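Local structure of Xcc_ctr_pt (Xanthomonas campestris pv. campestris, 6NJW) at residues E111-D114 against A115-I119; K120-Q124 against Y125-V129; M147-V150 against I151-E154; L182-I185 against E186-G189; S200-E203 against D204-P207. The protein forms the C-terminal, Toprim-containing part of a class 2 OLD family nuclease, which probably cleaves nucleic acids by a two-metal mechanism. All coordinates share one frame; numbering follows the deposited sequence.

Interaction 1. Residues E111-D114 against A115-I119; sequences EELD and ADEVI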
# COMPACT_ATOMS: atom_id res chain seq x y z
N GLU A 111 -21.15 2.10 -14.10
CA GLU A 111 -20.56 2.77 -15.26
C GLU A 111 -20.82 4.27 -15.25
O GLU A 111 -20.04 5.04 -15.83
CB GLU A 111 -21.09 2.17 -16.56
CG GLU A 111 -20.65 0.75 -16.80
CD GLU A 111 -19.16 0.58 -16.62
OE1 GLU A 111 -18.39 1.42 -17.15
OE2 GLU A 111 -18.77 -0.40 -15.94
N GLU A 112 -21.91 4.71 -14.63
CA GLU A 112 -22.30 6.11 -14.70
C GLU A 112 -21.67 6.97 -13.60
O GLU A 112 -22.00 8.15 -13.50
CB GLU A 112 -23.82 6.25 -14.67
CG GLU A 112 -24.53 5.65 -15.88
CD GLU A 112 -23.90 6.05 -17.22
OE1 GLU A 112 -23.62 7.26 -17.43
OE2 GLU A 112 -23.68 5.15 -18.07
N LEU A 113 -20.78 6.41 -12.79
CA LEU A 113 -20.13 7.19 -11.74
C LEU A 113 -18.84 7.79 -12.27
O LEU A 113 -18.13 7.16 -13.06
CB LEU A 113 -19.84 6.33 -10.52
CG LEU A 113 -21.03 5.55 -9.98
CD1 LEU A 113 -20.64 4.69 -8.79
CD2 LEU A 113 -22.13 6.52 -9.61
N ASP A 114 -18.54 9.02 -11.84
CA ASP A 114 -17.23 9.56 -12.19
C ASP A 114 -16.17 8.96 -11.26
O ASP A 114 -16.49 8.24 -10.32
CB ASP A 114 -17.24 11.10 -12.15
CG ASP A 114 -17.52 11.68 -10.76
OD1 ASP A 114 -17.22 11.05 -9.72
OD2 ASP A 114 -18.05 12.82 -10.71
N ALA A 115 -14.91 9.26 -11.56
CA ALA A 115 -13.81 8.62 -10.83
C ALA A 115 -13.93 8.85 -9.33
O ALA A 115 -13.86 7.91 -8.53
CB ALA A 115 -12.47 9.11 -11.37
N ASP A 116 -14.15 10.11 -8.92
CA ASP A 116 -14.24 10.39 -7.50
C ASP A 116 -15.44 9.70 -6.86
O ASP A 116 -15.36 9.27 -5.70
CB ASP A 116 -14.28 11.90 -7.25
CG ASP A 116 -12.89 12.53 -7.29
OD1 ASP A 116 -11.88 11.78 -7.31
OD2 ASP A 116 -12.79 13.77 -7.31
N GLU A 117 -16.54 9.54 -7.59
CA GLU A 117 -17.66 8.77 -7.05
C GLU A 117 -17.31 7.29 -6.93
O GLU A 117 -17.71 6.63 -5.96
CB GLU A 117 -18.91 8.96 -7.93
CG GLU A 117 -19.59 10.33 -7.80
CD GLU A 117 -20.52 10.65 -8.97
OE1 GLU A 117 -20.16 10.37 -10.13
OE2 GLU A 117 -21.62 11.17 -8.73
N VAL A 118 -16.61 6.72 -7.91
CA VAL A 118 -16.19 5.33 -7.80
C VAL A 118 -15.25 5.17 -6.61
O VAL A 118 -15.32 4.18 -5.86
CB VAL A 118 -15.55 4.86 -9.12
CG1 VAL A 118 -14.73 3.57 -8.92
CG2 VAL A 118 -16.63 4.66 -10.16
N ILE A 119 -14.38 6.16 -6.39
CA ILE A 119 -13.40 6.09 -5.31
C ILE A 119 -14.08 6.16 -3.94
O ILE A 119 -13.76 5.39 -3.04
CB ILE A 119 -12.34 7.19 -5.49
CG1 ILE A 119 -11.43 6.83 -6.67
CG2 ILE A 119 -11.52 7.35 -4.23
CD1 ILE A 119 -10.52 7.96 -7.13

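Interaction 2. Residues K120-Q124 against Y125-V129; sequences KLAEQ and YGYFV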
# COMPACT_ATOMS: atom_id res chain seq x y z
N LYS A 120 -15.03 7.09 -3.76
CA LYS A 120 -15.65 7.19 -2.43
C LYS A 120 -16.60 6.03 -2.16
O LYS A 120 -16.78 5.64 -1.00
CB LYS A 120 -16.36 8.53 -2.27
CG LYS A 120 -17.59 8.72 -3.12
CD LYS A 120 -18.07 10.17 -3.00
CE LYS A 120 -19.44 10.39 -3.66
NZ LYS A 120 -19.81 11.84 -3.68
N LEU A 121 -17.21 5.45 -3.20
CA LEU A 121 -17.95 4.20 -3.01
C LEU A 121 -17.02 3.08 -2.56
O LEU A 121 -17.36 2.31 -1.65
CB LEU A 121 -18.66 3.80 -4.30
CG LEU A 121 -19.38 2.45 -4.35
CD1 LEU A 121 -20.41 2.32 -3.23
CD2 LEU A 121 -20.02 2.24 -5.73
N ALA A 122 -15.85 2.99 -3.17
CA ALA A 122 -14.98 1.84 -2.93
C ALA A 122 -14.44 1.83 -1.51
O ALA A 122 -14.16 0.76 -0.97
CB ALA A 122 -13.85 1.82 -3.95
N GLU A 123 -14.31 3.01 -0.88
CA GLU A 123 -13.85 3.04 0.51
C GLU A 123 -14.78 2.28 1.43
O GLU A 123 -14.34 1.77 2.47
CB GLU A 123 -13.71 4.49 1.00
CG GLU A 123 -12.55 5.21 0.33
CD GLU A 123 -12.13 6.51 1.02
OE1 GLU A 123 -12.79 6.93 1.98
OE2 GLU A 123 -11.13 7.10 0.59
N GLN A 124 -16.07 2.20 1.09
CA GLN A 124 -17.01 1.46 1.92
C GLN A 124 -16.64 -0.02 2.02
O GLN A 124 -16.91 -0.67 3.03
CB GLN A 124 -18.43 1.60 1.37
CG GLN A 124 -19.03 2.98 1.52
CD GLN A 124 -20.50 2.95 1.18
OE1 GLN A 124 -21.33 2.46 1.95
NE2 GLN A 124 -20.83 3.42 -0.01
N TYR A 125 -15.99 -0.55 0.99
CA TYR A 125 -15.60 -1.95 0.97
C TYR A 125 -14.15 -2.15 1.37
O TYR A 125 -13.61 -3.25 1.19
CB TYR A 125 -15.87 -2.54 -0.43
CG TYR A 125 -17.34 -2.51 -0.75
CD1 TYR A 125 -18.22 -3.43 -0.20
CD2 TYR A 125 -17.87 -1.50 -1.56
CE1 TYR A 125 -19.57 -3.38 -0.48
CE2 TYR A 125 -19.22 -1.45 -1.84
CZ TYR A 125 -20.07 -2.39 -1.30
OH TYR A 125 -21.42 -2.32 -1.58
N GLY A 126 -13.51 -1.12 1.92
CA GLY A 126 -12.12 -1.24 2.32
C GLY A 126 -11.11 -1.11 1.20
O GLY A 126 -9.98 -1.60 1.35
N TYR A 127 -11.45 -0.45 0.11
CA TYR A 127 -10.54 -0.28 -1.02
C TYR A 127 -10.11 1.18 -1.06
O TYR A 127 -10.96 2.06 -1.22
CB TYR A 127 -11.22 -0.68 -2.34
CG TYR A 127 -11.82 -2.09 -2.38
CD1 TYR A 127 -11.38 -3.09 -1.52
CD2 TYR A 127 -12.85 -2.40 -3.28
CE1 TYR A 127 -11.93 -4.39 -1.57
CE2 TYR A 127 -13.41 -3.68 -3.33
CZ TYR A 127 -12.95 -4.67 -2.49
OH TYR A 127 -13.50 -5.93 -2.56
N PHE A 128 -8.81 1.44 -0.91
CA PHE A 128 -8.33 2.79 -0.65
C PHE A 128 -7.29 3.19 -1.67
O PHE A 128 -6.44 2.37 -2.05
CB PHE A 128 -7.76 2.92 0.79
CG PHE A 128 -8.79 2.76 1.86
CD1 PHE A 128 -9.63 3.82 2.19
CD2 PHE A 128 -8.96 1.55 2.50
CE1 PHE A 128 -10.62 3.67 3.17
CE2 PHE A 128 -9.94 1.38 3.47
CZ PHE A 128 -10.77 2.43 3.80
N VAL A 129 -7.34 4.44 -2.12
CA VAL A 129 -6.45 4.91 -3.17
C VAL A 129 -5.54 6.00 -2.60
O VAL A 129 -5.96 6.84 -1.80
CB VAL A 129 -7.21 5.41 -4.42
CG1 VAL A 129 -8.25 4.39 -4.87
CG2 VAL A 129 -7.89 6.72 -4.16
O HOH W 1 -9.60 5.96 -1.45

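Interaction 3. Residues M147-V150 against I151-E154; sequences MQEV and IREE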
# COMPACT_ATOMS: atom_id res chain seq x y z
N MET A 147 15.77 7.58 3.76
CA MET A 147 15.84 7.05 2.40
C MET A 147 17.17 7.39 1.75
O MET A 147 17.71 6.58 0.99
CB MET A 147 14.66 7.57 1.59
CG MET A 147 13.33 6.99 2.08
SD MET A 147 11.87 7.75 1.38
CE MET A 147 11.91 7.07 -0.29
N GLN A 148 17.72 8.57 2.06
CA GLN A 148 19.07 8.89 1.59
C GLN A 148 20.08 7.87 2.09
O GLN A 148 20.92 7.40 1.32
CB GLN A 148 19.46 10.30 2.02
CG GLN A 148 20.87 10.69 1.60
CD GLN A 148 21.23 12.10 2.02
OE1 GLN A 148 20.86 12.55 3.11
NE2 GLN A 148 21.93 12.82 1.14
N GLU A 149 20.02 7.51 3.37
CA GLU A 149 21.03 6.61 3.90
C GLU A 149 20.92 5.22 3.27
O GLU A 149 21.95 4.59 3.00
CB GLU A 149 20.93 6.52 5.43
CG GLU A 149 22.22 6.01 6.10
CD GLU A 149 23.49 6.69 5.56
OE1 GLU A 149 24.10 6.17 4.59
OE2 GLU A 149 23.88 7.75 6.11
N VAL A 150 19.70 4.75 3.03
CA VAL A 150 19.54 3.47 2.34
C VAL A 150 20.15 3.54 0.94
O VAL A 150 20.94 2.67 0.55
CB VAL A 150 18.05 3.06 2.27
CG1 VAL A 150 17.90 1.78 1.45
CG2 VAL A 150 17.49 2.85 3.69
N ILE A 151 19.79 4.57 0.18
CA ILE A 151 20.28 4.67 -1.20
C ILE A 151 21.80 4.65 -1.23
O ILE A 151 22.42 3.88 -1.98
CB ILE A 151 19.71 5.93 -1.87
CG1 ILE A 151 18.20 5.77 -2.06
CG2 ILE A 151 20.41 6.19 -3.23
CD1 ILE A 151 17.49 7.07 -2.44
N ARG A 152 22.44 5.45 -0.38
CA ARG A 152 23.89 5.54 -0.37
C ARG A 152 24.54 4.25 0.12
O ARG A 152 25.65 3.91 -0.31
CB ARG A 152 24.33 6.74 0.46
CG ARG A 152 24.13 8.04 -0.28
CD ARG A 152 24.52 9.28 0.54
NE ARG A 152 25.60 9.04 1.50
CZ ARG A 152 26.86 8.74 1.18
NH1 ARG A 152 27.23 8.62 -0.09
NH2 ARG A 152 27.75 8.54 2.14
N GLU A 153 23.86 3.50 0.99
CA GLU A 153 24.41 2.22 1.40
C GLU A 153 24.22 1.14 0.34
O GLU A 153 25.07 0.26 0.19
CB GLU A 153 23.78 1.74 2.72
CG GLU A 153 24.60 0.64 3.37
CD GLU A 153 23.95 0.05 4.61
OE1 GLU A 153 23.52 0.82 5.50
OE2 GLU A 153 23.87 -1.19 4.68
N GLU A 154 23.12 1.20 -0.41
CA GLU A 154 22.87 0.20 -1.44
C GLU A 154 23.60 0.52 -2.73
O GLU A 154 23.92 -0.39 -3.51
CB GLU A 154 21.37 0.08 -1.70
CG GLU A 154 20.60 -0.54 -0.55
CD GLU A 154 20.98 -1.98 -0.33
OE1 GLU A 154 21.19 -2.70 -1.33
OE2 GLU A 154 21.07 -2.40 0.84

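Interaction 4. Residues L182-I185 against E186-G189; sequences LRLI and ERIG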
# COMPACT_ATOMS: atom_id res chain seq x y z
N LEU A 182 12.91 7.28 -8.27
CA LEU A 182 12.37 5.96 -8.54
C LEU A 182 13.35 5.11 -9.35
O LEU A 182 13.39 3.90 -9.18
CB LEU A 182 11.02 6.07 -9.24
CG LEU A 182 9.98 6.72 -8.33
CD1 LEU A 182 8.67 6.94 -9.06
CD2 LEU A 182 9.76 5.89 -7.07
N ARG A 183 14.15 5.74 -10.22
CA ARG A 183 15.19 5.00 -10.93
C ARG A 183 16.18 4.39 -9.96
O ARG A 183 16.55 3.21 -10.08
CB ARG A 183 15.89 5.94 -11.94
CG ARG A 183 16.84 5.24 -12.92
CD ARG A 183 17.31 6.21 -14.07
NE ARG A 183 16.19 6.98 -14.59
CZ ARG A 183 16.19 8.30 -14.76
NH1 ARG A 183 17.28 9.00 -14.49
NH2 ARG A 183 15.11 8.92 -15.22
N LEU A 184 16.62 5.14 -8.97
CA LEU A 184 17.55 4.58 -7.99
C LEU A 184 16.91 3.46 -7.18
O LEU A 184 17.51 2.40 -6.97
CB LEU A 184 18.07 5.69 -7.08
CG LEU A 184 18.82 6.82 -7.81
CD1 LEU A 184 19.16 7.98 -6.88
CD2 LEU A 184 20.07 6.30 -8.54
N ILE A 185 15.66 3.66 -6.74
CA ILE A 185 14.99 2.63 -5.94
C ILE A 185 14.79 1.36 -6.76
O ILE A 185 15.02 0.25 -6.26
CB ILE A 185 13.66 3.18 -5.40
CG1 ILE A 185 13.93 4.26 -4.34
CG2 ILE A 185 12.82 2.04 -4.82
CD1 ILE A 185 12.66 5.04 -3.90
N GLU A 186 14.38 1.49 -8.02
CA GLU A 186 14.22 0.30 -8.87
C GLU A 186 15.56 -0.38 -9.13
O GLU A 186 15.62 -1.62 -9.23
CB GLU A 186 13.53 0.70 -10.18
CG GLU A 186 13.53 -0.36 -11.27
CD GLU A 186 12.61 -1.55 -10.98
OE1 GLU A 186 12.91 -2.67 -11.47
OE2 GLU A 186 11.59 -1.37 -10.28
N ARG A 187 16.66 0.38 -9.19
CA ARG A 187 17.97 -0.25 -9.36
C ARG A 187 18.35 -1.08 -8.13
O ARG A 187 18.89 -2.18 -8.24
CB ARG A 187 19.03 0.81 -9.65
CG ARG A 187 20.42 0.24 -9.96
CD ARG A 187 21.37 1.33 -10.43
NE ARG A 187 20.83 2.03 -11.58
CZ ARG A 187 21.02 3.33 -11.82
NH1 ARG A 187 20.45 3.89 -12.88
NH2 ARG A 187 21.76 4.05 -10.99
N ILE A 188 18.04 -0.56 -6.94
CA ILE A 188 18.27 -1.33 -5.72
C ILE A 188 17.35 -2.55 -5.67
O ILE A 188 17.74 -3.62 -5.20
CB ILE A 188 18.06 -0.41 -4.50
CG1 ILE A 188 19.10 0.71 -4.51
CG2 ILE A 188 18.07 -1.21 -3.18
CD1 ILE A 188 18.80 1.83 -3.53
N GLY A 189 16.13 -2.41 -6.18
CA GLY A 189 15.10 -3.41 -6.01
C GLY A 189 14.03 -2.84 -5.11
O GLY A 189 14.32 -2.41 -3.99

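Interaction 5. Residues S200-E203 against D204-P207; sequences SVSE and DVCP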
# COMPACT_ATOMS: atom_id res chain seq x y z
N SER A 200 12.85 2.17 9.83
CA SER A 200 12.79 3.60 10.12
C SER A 200 11.37 4.15 10.22
O SER A 200 11.20 5.26 10.71
CB SER A 200 13.54 4.39 9.04
OG SER A 200 14.90 4.02 9.01
N VAL A 201 10.36 3.43 9.73
CA VAL A 201 9.04 4.04 9.68
C VAL A 201 8.53 4.21 11.11
O VAL A 201 8.91 3.47 12.03
CB VAL A 201 8.08 3.22 8.81
CG1 VAL A 201 8.75 2.87 7.45
CG2 VAL A 201 7.65 1.96 9.53
N SER A 202 7.70 5.22 11.30
CA SER A 202 7.15 5.54 12.61
C SER A 202 5.69 5.88 12.41
O SER A 202 5.24 6.14 11.28
CB SER A 202 7.89 6.72 13.26
OG SER A 202 7.69 7.90 12.50
N GLU A 203 4.94 5.90 13.52
CA GLU A 203 3.50 6.11 13.42
C GLU A 203 3.18 7.44 12.74
O GLU A 203 2.26 7.52 11.93
CB GLU A 203 2.85 6.04 14.80
CG GLU A 203 1.50 6.74 14.93
CD GLU A 203 1.63 8.19 15.35
OE1 GLU A 203 2.61 8.53 16.05
OE2 GLU A 203 0.75 9.00 14.98
N ASP A 204 3.94 8.50 13.05
CA ASP A 204 3.56 9.82 12.58
C ASP A 204 3.79 10.05 11.08
O ASP A 204 3.27 11.03 10.54
CB ASP A 204 4.28 10.92 13.39
CG ASP A 204 5.79 10.82 13.30
OD1 ASP A 204 6.32 9.70 13.46
OD2 ASP A 204 6.44 11.86 13.08
N VAL A 205 4.55 9.20 10.39
CA VAL A 205 4.74 9.36 8.94
C VAL A 205 3.93 8.33 8.15
O VAL A 205 4.26 8.05 6.99
CB VAL A 205 6.22 9.31 8.55
CG1 VAL A 205 6.99 10.46 9.20
CG2 VAL A 205 6.85 7.95 8.89
N CYS A 206 2.90 7.74 8.74
CA CYS A 206 2.12 6.74 8.02
C CYS A 206 1.22 7.42 7.00
O CYS A 206 0.42 8.29 7.37
CB CYS A 206 1.27 5.91 8.99
SG CYS A 206 0.39 4.52 8.19
N PRO A 207 1.29 7.05 5.72
CA PRO A 207 0.34 7.60 4.75
C PRO A 207 -1.08 7.27 5.15
O PRO A 207 -1.36 6.19 5.69
CB PRO A 207 0.73 6.91 3.43
CG PRO A 207 2.14 6.44 3.64
CD PRO A 207 2.25 6.13 5.10

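Interaction 1. Residues E111-D114 against A115-I119
Asp114 and Glu117 hold each other's backbone amides across the first turn of helix 115-123. Carboxylate atom OD1 of Asp114 accepts from Glu117 N at 2.7 Å, and in return Glu117 OE1 accepts from Asp114 N at 2.7 Å with a nearly straight N-H...O angle of 171°. Both oxygens are met close to the line of their C-O bonds. The Asp114 side chain owes its place to a chi1 of 63°, which sets CG between the backbone N and the carbonyl carbon and brings OD1 to the amide three residues on. Glu117 starts with CG anti to its carbonyl carbon (chi1 -74°) and then runs extended, which carries OE1 back to the amide of the N-cap residue. This exchange is a capping box with Asp114 as the N-cap. The two side chains cross at about a right angle, and Asp114 OD1 and Glu117 OE1 lie 3.0 Å apart; the amide donors and the positive end of the helix probably offset the repulsion, though one of the acids may have a raised pKa. Just outside the box, Leu113 CB rests on Val118 CG2 at 3.6 Å, the pairing of a hydrophobic staple, and also lies 3.8 Å from Glu117 CB. The first regular helical bond, Val118 N to Asp114 O at 2.9 Å, passes beside this apolar pair. Val118 packs inward on Leu97, Ile98 and Leu101 of helix 93-104, while Asp116 turns its carboxylate to a salt bridge with Arg83.

Interaction 2. Residues K120-Q124 against Y125-V129
The Phe128 ring crosses the aliphatic part of Glu123 at about a right angle: CD1 of Phe128 is 3.7 Å from Glu123 CG, and CE1 of Phe128 is 3.9 Å from Glu123 CB. The approach is oblique to the ring, whose plane is turned 48° from that of the carboxylate. Glu123 reaches past the phenyl group in an extended chain, which lets OE2 meet a water that donates to it and accepts from Val129 N, each step 2.8 Å; the acid thus helps to satisfy a strand amide. Between Glu123 and Phe128 the backbone turns in a Schellman motif, with Gly126 at the C-prime position, Tyr127 N bonded to Ala122 O at 3.2 Å and Gly126 N to Glu123 O at 3.1 Å. It ends helix 115-123 and feeds the chain directly into strand 127-130, an outermost strand of this chain's parallel Toprim sheet. Ala122 O is gripped twice, since Tyr125 N also donates to it, the two amides arriving from opposite faces of the carbonyl plane. Ala122 CB touches Tyr127 CB at 4.0 Å. On the helix flank Tyr125 passes Leu121, its CE2 lying 4.2 Å from Leu121 CD1, and its hydroxyl bonds to Glu105. The CB of Tyr125 sits over one face of the Tyr127 ring, offset toward the rim, while the Tyr127 hydroxyl bonds to His77. Phe128 also packs against Ser212, Ala213 and His216 of helix 208-226.

Interaction 3. Residues M147-V150 against I151-E154
The carboxylate of Glu149 and the guanidinium of Arg152 have planes inclined 66° to each other, and the carboxylate approaches the guanidinium obliquely. Glu149 OE1 lies 4.5 Å from Arg152 NE, too far for a salt bridge and off the plane in which the N-H groups point, which probably leaves only a general electrostatic attraction. Glu149 comes this close because its chain bends at chi2 (46°), which also brings OE1 to 4.2 Å from Arg152 CB. The amide of Gln148 is turned nearly perpendicular to the same guanidinium, at 82°. Here the contact is aliphatic: the two chains run side by side in the same direction, and Gln148 CG meets Arg152 CD at 4.1 Å. Gln148 stays extended and its NE2 bonds to Gln167 on helix 160-171. These are neighbours three and four residues apart in the closing turns of helix 134-154, where regular bonds such as Arg152 N to Gln148 O, 3.0 Å, set the spacing. On another side, Val150 CG1 and Glu154 CG lie alongside each other at 4.1 Å. Ile151 folds its CG1 branch back over the preceding turn, 3.2 Å from Met147 O. That isoleucine is buried against Leu166 of helix 160-171 and Leu181 of helix 178-188, while Val150 faces Phe193 and Ala196 of helix 190-197.

Interaction 4. Residues L182-I185 against E186-G189
This is a contact between successive turns at the C-terminal end of helix 178-188, with an arginine pair on its exposed flank and leucine and isoleucine side chains on the buried one. Arg183 and Arg187 lie side by side and point the same way, Arg183 CG passing 3.9 Å from Arg187 NH1. Both set CG anti to the backbone N and bend at chi3, which keeps their stems alongside each other. The guanidinium planes are 37° apart, and Arg183 NE stays 5.5 Å from Arg187 NH1, keeping the charged nitrogens apart. On the same side of the Arg187 guanidinium plane, Leu184 CD2 meets Arg187 NH2 at 3.7 Å, while Arg183 CG and CD lie by NH1; the arginine head thus rests against a methyl of one neighbour and the methylenes of another. A platinum ion is about 6 Å from the Arg187 side chain. Ile188 brings CG1 to 3.4 Å from Leu184 O, close over the carbonyl of the turn before. Regular backbone bonds run up to Gly189, whose N reaches Ile185 O at 2.9 Å in a distinctly bent bond. Gly189 then leaves the helix with positive phi, a conformation that glycine takes up readily, and it serves at once as the N-cap of helix 190-197. Around this corner, Leu182 and Ile185 pack on Glu135 of helix 134-154, Ile188 on Glu154 of the same helix, and Ile185 and Ile188 together on Phe193 of helix 190-197.

Interaction 5. Residues S200-E203 against D204-P207
Two successive backbone bonds, Val205 N to Ser202 O and Cys206 N to Glu203 O, each 3.3 Å long, wind residues 202-206 into a short 3-10 turn, each donor standing well above the plane of the carbonyl it meets. The Ser202 hydroxyl donates to the Asp204 carboxylate two residues on. The modelled separation of OG from Asp204 OD1, 2.5 Å, is very short, so its exact length is doubtful. Both residues put their gamma atom between the backbone N and the carbonyl carbon (chi1 65° for Ser202 and 59° for Asp204), which turns the two groups to face each other. Val205 touches Ser202 with CG2, 3.4 Å from Ser202 O and 3.7 Å from Ser202 OG. Glu203 bends at chi2 (-91°) and folds back over the next peptide, OE1 coming to 3.3 Å from Asp204 N at an angle too poor for a hydrogen bond. Its OE2 makes a long, weak ion pair with Arg211. Cys206 CB rests 3.5 Å from Glu203 O. The turn belongs to the linker between helices 190-197 and 208-226, and Pro207 is the N-cap of the latter, which carries the magnesium-site residue Tyr209. Val201, Cys206 and Pro207 pack on Phe38 of helix 29-41, while Val201 touches Leu143 and Pro207 touches Leu138 on helix 134-154.

How the interactions relate
The five contacts follow one another in series, none enclosing or crossing another, and each closes only a turn or two of chain. Interactions 1 and 2 start and end helix 115-123; they meet where Ile119 packs on Val129 and Leu113 on Leu121, delivering the chain to an outermost strand of the Toprim sheet. Strand 127-130 leads on to helix 134-154, whose end holds interaction 3, on the opposite side of the chain's centre. Interaction 4, at the end of helix 178-188, touches interaction 3 through Ile185 against Met147 and Leu184 against Ile151, joining two helices. Interaction 5 touches neither; its linker brings the chain from helix 190-197 into helix 208-226.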